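Local coordinates for Non-structural protein 5 (PDB 2WA2) that binds S-adenosylmethionine and probably methylates the 5' cap of the viral RNA genome at guanine N7 and ribose 2'-O, at residues C190-N195 with T226-F231; G214-V219 with N237-N242; K83-D88 with P146-T151. The protein carries 4 engineered substitutions. All blocks are in the same frame, centred on the assembly; numbering follows the deposited sequence. Where two conformers were deposited one is given.

Contact 1: residues C190-N195 with T226-F231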
ATOM      1  N   CYS A 190      -6.021  -4.204  -2.629  1.00 12.10           N
ATOM      2  CA  CYS A 190      -5.429  -2.882  -2.528  1.00 11.71           C
ATOM      3  C   CYS A 190      -4.135  -3.128  -1.791  1.00 11.61           C
ATOM      4  O   CYS A 190      -4.161  -3.495  -0.628  1.00 11.23           O
ATOM      5  CB  CYS A 190      -6.343  -1.918  -1.764  1.00 11.84           C
ATOM      6  SG  CYS A 190      -5.641  -0.335  -1.435  1.00 14.47           S
ATOM      7  N   VAL A 191      -3.029  -2.923  -2.505  1.00 11.87           N
ATOM      8  CA  VAL A 191      -1.699  -3.355  -2.074  1.00 11.70           C
ATOM      9  C   VAL A 191      -0.722  -2.166  -2.174  1.00 12.54           C
ATOM     10  O   VAL A 191      -0.538  -1.599  -3.259  1.00 12.50           O
ATOM     11  CB  VAL A 191      -1.177  -4.525  -2.944  1.00 11.52           C
ATOM     12  CG1 VAL A 191       0.213  -4.920  -2.484  1.00 10.32           C
ATOM     13  CG2 VAL A 191      -2.179  -5.769  -2.866  1.00 13.50           C
ATOM     14  N   LYS A 192      -0.086  -1.817  -1.052  1.00 11.38           N
ATOM     15  CA  LYS A 192       1.006  -0.835  -1.088  1.00 11.94           C
ATOM     16  C   LYS A 192       2.188  -1.278  -1.965  1.00 10.34           C
ATOM     17  O   LYS A 192       2.670  -2.419  -1.861  1.00 10.93           O
ATOM     18  CB  LYS A 192       1.491  -0.511   0.323  1.00 11.93           C
ATOM     19  CG  LYS A 192       2.459   0.682   0.368  1.00 12.44           C
ATOM     20  CD  LYS A 192       2.862   1.036   1.819  1.00 14.90           C
ATOM     21  CE  LYS A 192       4.053   1.963   1.792  1.00 18.67           C
ATOM     22  NZ  LYS A 192       4.284   2.589   3.147  1.00 19.91           N
ATOM     23  N   VAL A 193       2.655  -0.358  -2.816  1.00  9.59           N
ATOM     24  CA  VAL A 193       3.854  -0.574  -3.620  1.00  8.74           C
ATOM     25  C   VAL A 193       4.835   0.520  -3.208  1.00  9.36           C
ATOM     26  O   VAL A 193       4.749   1.651  -3.663  1.00  9.27           O
ATOM     27  CB  VAL A 193       3.565  -0.536  -5.151  1.00  9.29           C
ATOM     28  CG1 VAL A 193       4.820  -0.892  -5.961  1.00  8.40           C
ATOM     29  CG2 VAL A 193       2.412  -1.510  -5.517  1.00  9.38           C
ATOM     30  N   LEU A 194       5.747   0.180  -2.299  1.00  9.78           N
ATOM     31  CA  LEU A 194       6.607   1.197  -1.674  1.00 10.12           C
ATOM     32  C   LEU A 194       7.495   1.886  -2.698  1.00  9.69           C
ATOM     33  O   LEU A 194       7.628   3.099  -2.685  1.00 10.66           O
ATOM     34  CB  LEU A 194       7.512   0.511  -0.636  1.00 11.13           C
ATOM     35  CG  LEU A 194       8.573   1.420  -0.003  1.00 11.19           C
ATOM     36  CD1 LEU A 194       7.887   2.529   0.782  1.00 14.14           C
ATOM     37  CD2 LEU A 194       9.484   0.526   0.878  1.00 11.54           C
ATOM     38  N   ASN A 195       8.140   1.083  -3.550  1.00  9.52           N
ATOM     39  CA  ASN A 195       8.994   1.614  -4.610  1.00 10.14           C
ATOM     40  C   ASN A 195       8.456   1.089  -5.925  1.00 10.55           C
ATOM     41  O   ASN A 195       8.802  -0.047  -6.312  1.00 11.42           O
ATOM     42  CB  ASN A 195      10.444   1.131  -4.420  1.00  9.28           C
ATOM     43  CG  ASN A 195      11.371   1.496  -5.586  1.00 11.62           C
ATOM     44  OD1 ASN A 195      10.925   1.899  -6.667  1.00 14.06           O
ATOM     45  ND2 ASN A 195      12.681   1.356  -5.367  1.00 12.57           N
ATOM     46  N   THR A 226       7.554  10.001   0.236  1.00 11.56           N
ATOM     47  CA  THR A 226       7.427   8.607  -0.181  1.00 12.81           C
ATOM     48  C   THR A 226       6.855   8.564  -1.598  1.00 12.00           C
ATOM     49  O   THR A 226       5.978   9.351  -1.905  1.00 12.31           O
ATOM     50  CB  THR A 226       6.514   7.784   0.769  1.00 12.53           C
ATOM     51  OG1 THR A 226       6.321   6.485   0.215  1.00 12.57           O
ATOM     52  CG2 THR A 226       5.134   8.466   0.995  1.00 14.25           C
ATOM     53  N   HIS A 227       7.361   7.643  -2.414  1.00 10.97           N
ATOM     54  CA  HIS A 227       6.865   7.432  -3.771  1.00 11.26           C
ATOM     55  C   HIS A 227       5.820   6.312  -3.757  1.00 11.23           C
ATOM     56  O   HIS A 227       5.472   5.799  -4.823  1.00 11.02           O
ATOM     57  CB  HIS A 227       8.032   7.041  -4.663  1.00 11.02           C
ATOM     58  CG  HIS A 227       7.880   7.440  -6.103  1.00 12.37           C
ATOM     59  ND1 HIS A 227       6.863   6.968  -6.908  1.00 12.21           N
ATOM     60  CD2 HIS A 227       8.661   8.220  -6.891  1.00 11.51           C
ATOM     61  CE1 HIS A 227       7.014   7.459  -8.131  1.00 14.43           C
ATOM     62  NE2 HIS A 227       8.103   8.213  -8.148  1.00 12.19           N
ATOM     63  N   GLU A 228       5.302   5.953  -2.563  1.00 10.34           N
ATOM     64  CA  GLU A 228       4.312   4.837  -2.441  1.00 10.41           C
ATOM     65  C   GLU A 228       3.134   5.027  -3.388  1.00  9.98           C
ATOM     66  O   GLU A 228       2.595   6.126  -3.544  1.00 10.23           O
ATOM     67  CB  GLU A 228       3.777   4.650  -1.006  1.00 10.05           C
ATOM     68  CG  GLU A 228       2.885   5.822  -0.568  1.00 11.48           C
ATOM     69  CD  GLU A 228       2.613   5.858   0.925  1.00 12.75           C
ATOM     70  OE1 GLU A 228       3.245   5.074   1.657  1.00 15.48           O
ATOM     71  OE2 GLU A 228       1.775   6.686   1.360  1.00 17.78           O
ATOM     72  N   MET A 229       2.777   3.946  -4.052  1.00  9.60           N
ATOM     73  CA  MET A 229       1.543   3.907  -4.843  1.00  9.44           C
ATOM     74  C   MET A 229       0.775   2.622  -4.492  1.00 10.69           C
ATOM     75  O   MET A 229       1.297   1.737  -3.789  1.00 10.30           O
ATOM     76  CB  MET A 229       1.881   4.017  -6.331  1.00  8.69           C
ATOM     77  CG  MET A 229       2.486   5.387  -6.669  1.00  9.56           C
ATOM     78  SD  MET A 229       3.089   5.505  -8.365  1.00 11.24           S
ATOM     79  CE  MET A 229       1.527   5.465  -9.305  1.00  9.48           C
ATOM     80  N   TYR A 230      -0.478   2.528  -4.930  1.00 10.80           N
ATOM     81  CA  TYR A 230      -1.340   1.439  -4.488  1.00 11.36           C
ATOM     82  C   TYR A 230      -1.838   0.624  -5.658  1.00 11.76           C
ATOM     83  O   TYR A 230      -2.423   1.171  -6.588  1.00 12.34           O
ATOM     84  CB  TYR A 230      -2.476   1.926  -3.603  1.00 12.84           C
ATOM     85  CG  TYR A 230      -1.937   2.284  -2.234  1.00 12.16           C
ATOM     86  CD1 TYR A 230      -1.903   1.325  -1.216  1.00 12.36           C
ATOM     87  CD2 TYR A 230      -1.418   3.552  -1.981  1.00 12.65           C
ATOM     88  CE1 TYR A 230      -1.384   1.635   0.047  1.00 11.82           C
ATOM     89  CE2 TYR A 230      -0.874   3.870  -0.712  1.00 14.64           C
ATOM     90  CZ  TYR A 230      -0.866   2.892   0.282  1.00 14.89           C
ATOM     91  OH  TYR A 230      -0.310   3.170   1.520  1.00 16.70           O
ATOM     92  N   PHE A 231      -1.564  -0.672  -5.631  1.00 11.44           N
ATOM     93  CA  PHE A 231      -2.000  -1.550  -6.708  1.00 10.82           C
ATOM     94  C   PHE A 231      -3.403  -1.988  -6.317  1.00 12.05           C
ATOM     95  O   PHE A 231      -3.588  -2.660  -5.284  1.00  9.58           O
ATOM     96  CB  PHE A 231      -1.040  -2.746  -6.871  1.00 11.97           C
ATOM     97  CG  PHE A 231      -1.464  -3.748  -7.919  1.00 12.23           C
ATOM     98  CD1 PHE A 231      -1.556  -3.384  -9.268  1.00 10.00           C
ATOM     99  CD2 PHE A 231      -1.738  -5.080  -7.563  1.00 11.68           C
ATOM    100  CE1 PHE A 231      -1.942  -4.316 -10.250  1.00 13.18           C
ATOM    101  CE2 PHE A 231      -2.124  -6.034  -8.546  1.00 15.01           C
ATOM    102  CZ  PHE A 231      -2.243  -5.648  -9.883  1.00 14.38           C
TER
HETATM  103  O   HOH W   1       6.098   4.831   2.500  1.00 19.10           O
HETATM  104  O   HOH W   2       9.038   5.365  -1.924  1.00  8.55           O
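Val-191 and Val-193 pair with Phe-231 and Met-229 as antiparallel hydrogen-bonded pairs, joining strands 188-193 and 229-232 in the Rossmann-like sheet of an FtsJ-type methyltransferase. Between them Lys-192 and Tyr-230 form a non-hydrogen-bonded pair whose side chains share one face of the sheet. Four backbone bonds, two to each hydrogen-bonded pair, join the strands. The lysine chain, CG anti to the backbone N (chi1 -170°) and extended beyond, crosses the tyrosine ring at a slant; CB lies 3.6 Å from Tyr-230 CE1, while CG and CD pass the hydroxyl. Cys-190 SG lies obliquely to the same ring, 4.1 Å from Tyr-230 CD1. The lysine amine reaches Glu-228, whose CG sits between the backbone N and the carbonyl carbon (chi1 69°). The resulting salt bridge, Lys-192 NZ to Glu-228 OE1, is weak as a hydrogen bond at 3.1 Å, and NZ also bonds Gly-157 O. Glu-228 OE2 makes a salt bridge with Lys-70 and a hydrogen bond with Ser-222, and Tyr-230 OH bonds Asp-155; Lys-70, Asp-155, Lys-192 and Glu-228 are consistent with the K-D-K-E tetrad of flaviviral 2'-O-methyltransferases. On the other face Val-193 CG2 packs 3.9 Å from Phe-231 CB. At the loop end Thr-226 OG1 accepts from Glu-228 N at 3.0 Å, an ST turn. A water links this hydroxyl to the lysine, 2.8 Å from Thr-226 OG1 and 3.0 Å from Lys-192 NZ.

Contact 2: residues G214-V219 with N237-N242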
ATOM      1  N   GLY A 214      -6.680  -4.615 -12.711  1.00 14.79           N
ATOM      2  CA  GLY A 214      -6.325  -3.554 -11.749  1.00 13.80           C
ATOM      3  C   GLY A 214      -5.367  -2.530 -12.332  1.00 13.58           C
ATOM      4  O   GLY A 214      -5.138  -2.505 -13.556  1.00 14.00           O
ATOM      5  N   GLY A 215      -4.826  -1.671 -11.465  1.00 11.91           N
ATOM      6  CA  GLY A 215      -4.032  -0.528 -11.903  1.00 12.89           C
ATOM      7  C   GLY A 215      -3.247  -0.001 -10.720  1.00 12.96           C
ATOM      8  O   GLY A 215      -3.324  -0.559  -9.614  1.00 13.40           O
ATOM      9  N   LEU A 216      -2.472   1.045 -10.950  1.00 12.79           N
ATOM     10  CA  LEU A 216      -1.609   1.566  -9.893  1.00 11.58           C
ATOM     11  C   LEU A 216      -1.927   3.029  -9.706  1.00 12.13           C
ATOM     12  O   LEU A 216      -1.877   3.821 -10.669  1.00 13.23           O
ATOM     13  CB  LEU A 216      -0.116   1.367 -10.243  1.00 10.85           C
ATOM     14  CG  LEU A 216       0.843   1.723  -9.107  1.00  9.08           C
ATOM     15  CD1 LEU A 216       0.828   0.596  -8.052  1.00 10.45           C
ATOM     16  CD2 LEU A 216       2.305   2.006  -9.609  1.00 10.25           C
ATOM     17  N   ILE A 217      -2.236   3.421  -8.483  1.00 12.39           N
ATOM     18  CA  ILE A 217      -2.673   4.801  -8.231  1.00 13.33           C
ATOM     19  C   ILE A 217      -1.871   5.477  -7.120  1.00 13.16           C
ATOM     20  O   ILE A 217      -1.346   4.805  -6.215  1.00 11.43           O
ATOM     21  CB  ILE A 217      -4.205   4.891  -7.928  1.00 12.75           C
ATOM     22  CG1 ILE A 217      -4.548   4.114  -6.641  1.00 12.85           C
ATOM     23  CG2 ILE A 217      -5.034   4.420  -9.163  1.00 14.54           C
ATOM     24  CD1 ILE A 217      -5.989   4.263  -6.112  1.00 15.85           C
ATOM     25  N   ARG A 218      -1.779   6.805  -7.220  1.00 13.31           N
ATOM     26  CA  ARG A 218      -1.154   7.626  -6.194  1.00 13.13           C
ATOM     27  C   ARG A 218      -2.251   8.295  -5.366  1.00 14.24           C
ATOM     28  O   ARG A 218      -3.110   8.985  -5.908  1.00 13.10           O
ATOM     29  CB  ARG A 218      -0.263   8.696  -6.862  1.00 13.71           C
ATOM     30  CG  ARG A 218       0.233   9.789  -5.919  1.00 13.21           C
ATOM     31  CD  ARG A 218       1.343   9.192  -5.023  1.00 12.15           C
ATOM     32  NE  ARG A 218       2.004  10.238  -4.249  1.00 10.48           N
ATOM     33  CZ  ARG A 218       3.079  10.055  -3.496  1.00 11.20           C
ATOM     34  NH1 ARG A 218       3.589   8.827  -3.339  1.00 10.43           N
ATOM     35  NH2 ARG A 218       3.609  11.093  -2.880  1.00  9.14           N
ATOM     36  N   VAL A 219      -2.222   8.089  -4.055  1.00 13.45           N
ATOM     37  CA  VAL A 219      -3.138   8.784  -3.157  1.00 15.07           C
ATOM     38  C   VAL A 219      -2.520  10.165  -2.858  1.00 15.54           C
ATOM     39  O   VAL A 219      -1.364  10.248  -2.441  1.00 15.15           O
ATOM     40  CB  VAL A 219      -3.342   7.960  -1.873  1.00 14.93           C
ATOM     41  CG1 VAL A 219      -4.396   8.583  -1.005  1.00 16.43           C
ATOM     42  CG2 VAL A 219      -3.716   6.509  -2.242  1.00 16.71           C
ATOM     43  N   ASN A 237      -5.523   1.121 -15.176  1.00 17.99           N
ATOM     44  CA  ASN A 237      -4.789   2.222 -15.793  1.00 16.63           C
ATOM     45  C   ASN A 237      -3.428   1.838 -16.316  1.00 15.31           C
ATOM     46  O   ASN A 237      -3.043   0.656 -16.325  1.00 14.29           O
ATOM     47  CB  ASN A 237      -4.739   3.469 -14.881  1.00 16.62           C
ATOM     48  CG  ASN A 237      -3.919   3.240 -13.610  1.00 17.16           C
ATOM     49  OD1 ASN A 237      -3.345   2.168 -13.432  1.00 15.55           O
ATOM     50  ND2 ASN A 237      -3.852   4.256 -12.737  1.00 17.73           N
ATOM     51  N   ASN A 238      -2.748   2.840 -16.848  1.00 15.04           N
ATOM     52  CA  ASN A 238      -1.433   2.723 -17.423  1.00 15.51           C
ATOM     53  C   ASN A 238      -0.409   2.863 -16.287  1.00 14.99           C
ATOM     54  O   ASN A 238      -0.074   3.978 -15.863  1.00 14.49           O
ATOM     55  CB  ASN A 238      -1.285   3.841 -18.468  1.00 16.54           C
ATOM     56  CG  ASN A 238       0.106   3.970 -19.004  1.00 20.42           C
ATOM     57  OD1 ASN A 238       0.985   3.149 -18.733  1.00 25.59           O
ATOM     58  ND2 ASN A 238       0.321   5.016 -19.793  1.00 25.22           N
ATOM     59  N   ILE A 239       0.020   1.719 -15.775  1.00 14.24           N
ATOM     60  CA  ILE A 239       0.913   1.672 -14.595  1.00 14.80           C
ATOM     61  C   ILE A 239       2.199   2.515 -14.766  1.00 15.56           C
ATOM     62  O   ILE A 239       2.445   3.442 -13.972  1.00 14.53           O
ATOM     63  CB  ILE A 239       1.203   0.206 -14.206  1.00 14.17           C
ATOM     64  CG1 ILE A 239      -0.078  -0.473 -13.668  1.00 13.99           C
ATOM     65  CG2 ILE A 239       2.342   0.115 -13.144  1.00 15.83           C
ATOM     66  CD1 ILE A 239       0.089  -2.000 -13.452  1.00 13.84           C
ATOM     67  N   MET A 240       2.981   2.216 -15.810  1.00 17.24           N
ATOM     68  CA  MET A 240       4.303   2.851 -16.042  1.00 20.94           C
ATOM     69  C   MET A 240       4.157   4.365 -16.192  1.00 19.42           C
ATOM     70  O   MET A 240       4.930   5.130 -15.597  1.00 19.58           O
ATOM     71  CB  MET A 240       5.005   2.237 -17.283  1.00 20.31           C
ATOM     72  CG  MET A 240       5.342   0.744 -17.154  1.00 23.62           C
ATOM     73  SD  MET A 240       5.874  -0.068 -18.695  1.00 31.62           S
ATOM     74  CE  MET A 240       7.613   0.442 -18.681  1.00 29.10           C
ATOM     75  N   GLY A 241       3.142   4.786 -16.955  1.00 18.48           N
ATOM     76  CA  GLY A 241       2.816   6.194 -17.151  1.00 18.10           C
ATOM     77  C   GLY A 241       2.435   6.929 -15.879  1.00 17.28           C
ATOM     78  O   GLY A 241       2.852   8.061 -15.663  1.00 16.82           O
ATOM     79  N   ASN A 242       1.655   6.270 -15.022  1.00 16.31           N
ATOM     80  CA  ASN A 242       1.270   6.834 -13.753  1.00 16.15           C
ATOM     81  C   ASN A 242       2.474   6.983 -12.850  1.00 14.40           C
ATOM     82  O   ASN A 242       2.609   7.993 -12.168  1.00 13.89           O
ATOM     83  CB  ASN A 242       0.218   5.982 -13.063  1.00 17.42           C
ATOM     84  CG  ASN A 242      -1.119   6.625 -13.080  1.00 24.27           C
ATOM     85  OD1 ASN A 242      -2.019   6.177 -13.806  1.00 29.68           O
ATOM     86  ND2 ASN A 242      -1.268   7.714 -12.317  1.00 28.58           N
TER
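Leu-216 offers both its backbone polar groups to the side-chain amide of Asn-237, which closes over the outer edge of strand 215-217, the last strand of the sheet within this chain. Two hydrogen bonds make the polar part. Leu-216 N gives to Asn-237 OD1 at 2.9 Å (153° at the hydrogen), and Asn-237 ND2 gives to Leu-216 O at 2.9 Å (162°). The acceptor of the second bond lies close to the amide plane of Asn-237, although ND2 itself stands above the carbonyl plane of Leu-216. Asn-237 CG, turned between its own backbone N and carbonyl carbon (chi1 67°), is carried toward the strand. Gly-215, without a side chain, lets the amide oxygen come in, its CA only 3.2 Å from Asn-237 OD1. Beside the amide nitrogen lies a methyl, Ile-217 CG2, 3.8 Å from Asn-237 ND2.

Apolar packing follows at the start of helix 239-254. The Leu-216 and Ile-239 side chains meet at about a right angle, Leu-216 CB 3.9 Å from Ile-239 CG1 and Leu-216 CD2 4.0 Å from Ile-239 CG2. Within the helical segment, Asn-238 is the N-cap, its OD1 accepting a weak bond from Gly-241 N. The inner edge of the strand pairs through Gly-215 and Ile-217 with Val-232 and Tyr-230; on the outer edge the asparagine amide takes the place of a further strand, satisfying the N-H and C=O of buried Leu-216 where the sheet ends.

Contact 3: residues K83-D88 with P146-T151; sequences KGTVVD and PFQADT. Engineered in segment 83-88: Thr-85 (natural residue Ser).
Asp-150, with CG anti to its own carbonyl carbon (chi1 -55°), has that carbon set toward the corner at Gly-84 and Thr-85. Thr-151 places OG1 likewise beside its backbone N (chi1 -47°), where the hydroxyl meets the carbonyl of Lys-83. At the corner Thr-85 N gives a bond of 2.9 Å to Asp-150 OD2, which accepts through its anti lone pair, the one facing away from the other oxygen. The threonine hydroxyl makes a bond of 2.9 Å from Thr-151 OG1 to Lys-83 O, reached in the carbonyl plane on a lone pair. Gly-84, at positive phi, leaves its CA 3.5 Å from Asp-150 OD2.

Backbone bonds continue the grip. Thr-85 O accepts twice, from Asp-150 N at 2.8 Å and from Thr-151 N at 3.2 Å, and Val-87 N gives to Thr-151 O at 3.0 Å. Val-86 and Thr-151 thereby form a parallel bridge, their side chains side by side and pointing the same way, where strands 86-89 and 151-154 pair in the Rossmann-like sheet. Lys-83 folds across Asp-150 at about a right angle, its NZ making a weak bond of 3.3 Å to Asp-150 O. Thr-85 is an engineered residue, serine in the natural sequence; its methyl CG2 lies 3.4 Å from Gln-148 O, while its hydroxyl bonds Glu-108 on the neighbouring strand 106-112. Phe-147 stands farther along, edge-to-face with Trp-180 and in a cation-pi contact with Lys-110. The chemistry is thus mostly polar: side-chain carboxylate and hydroxyl hold the chain at its corner, just before main-chain pairing takes over, and the nearby lysine amine may help to balance the charge of Asp-150.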
ATOM      1  N   LYS A  83     -15.411  -6.033   0.753  1.00 20.08           N
ATOM      2  CA  LYS A  83     -16.552  -6.962   0.858  1.00 20.03           C
ATOM      3  C   LYS A  83     -16.211  -8.346   1.382  1.00 19.64           C
ATOM      4  O   LYS A  83     -15.079  -8.836   1.223  1.00 19.18           O
ATOM      5  CB  LYS A  83     -17.258  -7.102  -0.507  1.00 19.88           C
ATOM      6  CG  LYS A  83     -16.440  -7.839  -1.534  1.00 23.61           C
ATOM      7  CD  LYS A  83     -17.252  -8.211  -2.761  1.00 26.44           C
ATOM      8  CE  LYS A  83     -16.351  -8.464  -3.942  1.00 30.11           C
ATOM      9  NZ  LYS A  83     -15.543  -9.725  -3.806  1.00 33.27           N
ATOM     10  N   GLY A  84     -17.219  -8.989   1.988  1.00 19.09           N
ATOM     11  CA  GLY A  84     -17.080 -10.380   2.434  1.00 18.95           C
ATOM     12  C   GLY A  84     -15.977 -10.539   3.461  1.00 17.31           C
ATOM     13  O   GLY A  84     -15.905  -9.762   4.408  1.00 17.91           O
ATOM     14  N   THR A  85     -15.162 -11.578   3.268  1.00 17.75           N
ATOM     15  CA  THR A  85     -13.964 -11.850   4.053  1.00 17.01           C
ATOM     16  C   THR A  85     -12.792 -10.963   3.552  1.00 15.82           C
ATOM     17  O   THR A  85     -12.278 -11.131   2.434  1.00 15.51           O
ATOM     18  CB  THR A  85     -13.603 -13.334   3.997  1.00 17.12           C
ATOM     19  OG1 THR A  85     -14.719 -14.095   4.492  1.00 18.24           O
ATOM     20  CG2 THR A  85     -12.312 -13.645   4.852  1.00 18.69           C
ATOM     21  N   VAL A  86     -12.402 -10.024   4.405  1.00 15.23           N
ATOM     22  CA  VAL A  86     -11.305  -9.117   4.110  1.00 14.57           C
ATOM     23  C   VAL A  86     -10.090  -9.607   4.881  1.00 14.13           C
ATOM     24  O   VAL A  86     -10.177  -9.866   6.099  1.00 14.75           O
ATOM     25  CB  VAL A  86     -11.637  -7.666   4.545  1.00 14.77           C
ATOM     26  CG1 VAL A  86     -10.445  -6.698   4.259  1.00 15.36           C
ATOM     27  CG2 VAL A  86     -12.880  -7.143   3.836  1.00 13.29           C
ATOM     28  N   VAL A  87      -8.974  -9.761   4.179  0.50 13.73           N
ATOM     29  CA  VAL A  87      -7.691  -9.953   4.867  0.50 13.80           C
ATOM     30  C   VAL A  87      -6.921  -8.644   4.888  0.50 13.91           C
ATOM     31  O   VAL A  87      -6.951  -7.870   3.923  0.50 12.48           O
ATOM     32  CB  VAL A  87      -6.810 -11.121   4.315  0.50 14.04           C
ATOM     33  CG1 VAL A  87      -7.399 -12.457   4.698  0.50 15.62           C
ATOM     34  CG2 VAL A  87      -6.562 -11.028   2.808  0.50 12.20           C
ATOM     35  N   ASP A  88      -6.293  -8.369   6.024  1.00 13.69           N
ATOM     36  CA  ASP A  88      -5.475  -7.184   6.152  1.00 14.67           C
ATOM     37  C   ASP A  88      -4.080  -7.666   6.526  1.00 14.42           C
ATOM     38  O   ASP A  88      -3.804  -8.003   7.684  1.00 15.14           O
ATOM     39  CB  ASP A  88      -6.074  -6.214   7.172  1.00 13.87           C
ATOM     40  CG  ASP A  88      -5.295  -4.898   7.269  1.00 16.15           C
ATOM     41  OD1 ASP A  88      -4.400  -4.669   6.428  1.00 18.51           O
ATOM     42  OD2 ASP A  88      -5.536  -4.125   8.217  1.00 17.25           O
ATOM     43  N   PRO A 146      -2.089 -18.746   1.849  1.00 23.03           N
ATOM     44  CA  PRO A 146      -3.287 -17.978   1.490  1.00 23.12           C
ATOM     45  C   PRO A 146      -4.512 -18.803   1.834  1.00 23.21           C
ATOM     46  O   PRO A 146      -4.436 -20.052   1.821  1.00 22.53           O
ATOM     47  CB  PRO A 146      -3.172 -17.821  -0.041  1.00 23.29           C
ATOM     48  CG  PRO A 146      -1.758 -18.074  -0.334  1.00 24.09           C
ATOM     49  CD  PRO A 146      -1.290 -19.083   0.662  1.00 23.40           C
ATOM     50  N   PHE A 147      -5.609 -18.121   2.172  1.00 22.33           N
ATOM     51  CA  PHE A 147      -6.884 -18.783   2.363  1.00 22.66           C
ATOM     52  C   PHE A 147      -7.977 -17.947   1.747  1.00 21.93           C
ATOM     53  O   PHE A 147      -7.690 -16.888   1.163  1.00 21.20           O
ATOM     54  CB  PHE A 147      -7.161 -19.019   3.850  1.00 22.83           C
ATOM     55  CG  PHE A 147      -7.128 -17.775   4.676  1.00 23.12           C
ATOM     56  CD1 PHE A 147      -8.169 -16.855   4.617  1.00 23.33           C
ATOM     57  CD2 PHE A 147      -6.055 -17.520   5.518  1.00 23.60           C
ATOM     58  CE1 PHE A 147      -8.143 -15.718   5.367  1.00 24.06           C
ATOM     59  CE2 PHE A 147      -6.026 -16.368   6.278  1.00 23.47           C
ATOM     60  CZ  PHE A 147      -7.067 -15.465   6.201  1.00 24.58           C
ATOM     61  N   GLN A 148      -9.224 -18.416   1.894  1.00 21.43           N
ATOM     62  CA  GLN A 148     -10.409 -17.765   1.320  1.00 21.35           C
ATOM     63  C   GLN A 148     -10.610 -16.313   1.756  1.00 19.87           C
ATOM     64  O   GLN A 148     -10.728 -16.002   2.947  1.00 19.51           O
ATOM     65  CB  GLN A 148     -11.678 -18.593   1.604  1.00 21.79           C
ATOM     66  CG  GLN A 148     -12.831 -18.416   0.594  1.00 26.03           C
ATOM     67  CD  GLN A 148     -13.520 -17.053   0.686  1.00 29.55           C
ATOM     68  OE1 GLN A 148     -13.909 -16.606   1.775  1.00 31.83           O
ATOM     69  NE2 GLN A 148     -13.664 -16.380  -0.469  1.00 31.01           N
ATOM     70  N   ALA A 149     -10.665 -15.424   0.771  1.00 18.81           N
ATOM     71  CA  ALA A 149     -10.911 -14.010   1.024  1.00 18.20           C
ATOM     72  C   ALA A 149     -11.478 -13.382  -0.214  1.00 17.58           C
ATOM     73  O   ALA A 149     -11.023 -13.677  -1.319  1.00 17.73           O
ATOM     74  CB  ALA A 149      -9.604 -13.253   1.435  1.00 18.21           C
ATOM     75  N   ASP A 150     -12.435 -12.484   0.001  1.00 17.18           N
ATOM     76  CA  ASP A 150     -13.066 -11.723  -1.071  1.00 17.62           C
ATOM     77  C   ASP A 150     -12.359 -10.404  -1.366  1.00 16.52           C
ATOM     78  O   ASP A 150     -12.540  -9.834  -2.465  1.00 16.28           O
ATOM     79  CB  ASP A 150     -14.507 -11.471  -0.700  1.00 17.90           C
ATOM     80  CG  ASP A 150     -15.231 -12.765  -0.382  1.00 20.17           C
ATOM     81  OD1 ASP A 150     -15.491 -13.505  -1.340  1.00 22.04           O
ATOM     82  OD2 ASP A 150     -15.462 -13.050   0.812  1.00 19.70           O
ATOM     83  N   THR A 151     -11.563  -9.928  -0.392  1.00 15.61           N
ATOM     84  CA  THR A 151     -10.816  -8.679  -0.514  1.00 15.38           C
ATOM     85  C   THR A 151      -9.443  -8.882   0.134  1.00 14.44           C
ATOM     86  O   THR A 151      -9.355  -9.314   1.280  1.00 14.73           O
ATOM     87  CB  THR A 151     -11.492  -7.520   0.235  1.00 15.56           C
ATOM     88  OG1 THR A 151     -12.899  -7.479  -0.051  1.00 17.33           O
ATOM     89  CG2 THR A 151     -10.841  -6.210  -0.121  1.00 15.75           C
TER

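In the fold
All three contacts reach the same seven-stranded sheet, at different depths. Contact 1 lies near the centre of the chain, and contact 2, also buried, joins the outermost strand at one side of the sheet to helix 239-254. These two touch: strand 229-232 of contact 1 neighbours strand 215-217 of contact 2, with a probable hydrogen bond from Tyr-230 N to Ile-217 O, and helix 239-254 follows strand 229-232 in the chain. Contact 3 is partly buried, about 20 Å from contact 1 centre to centre, and joins two parallel neighbours of the sheet. Antiparallel pairing with a charged cluster near S-adenosylmethionine marks contact 1, a side-chain amide closing a strand edge contact 2, and polar side-chain bonds at a chain corner contact 3.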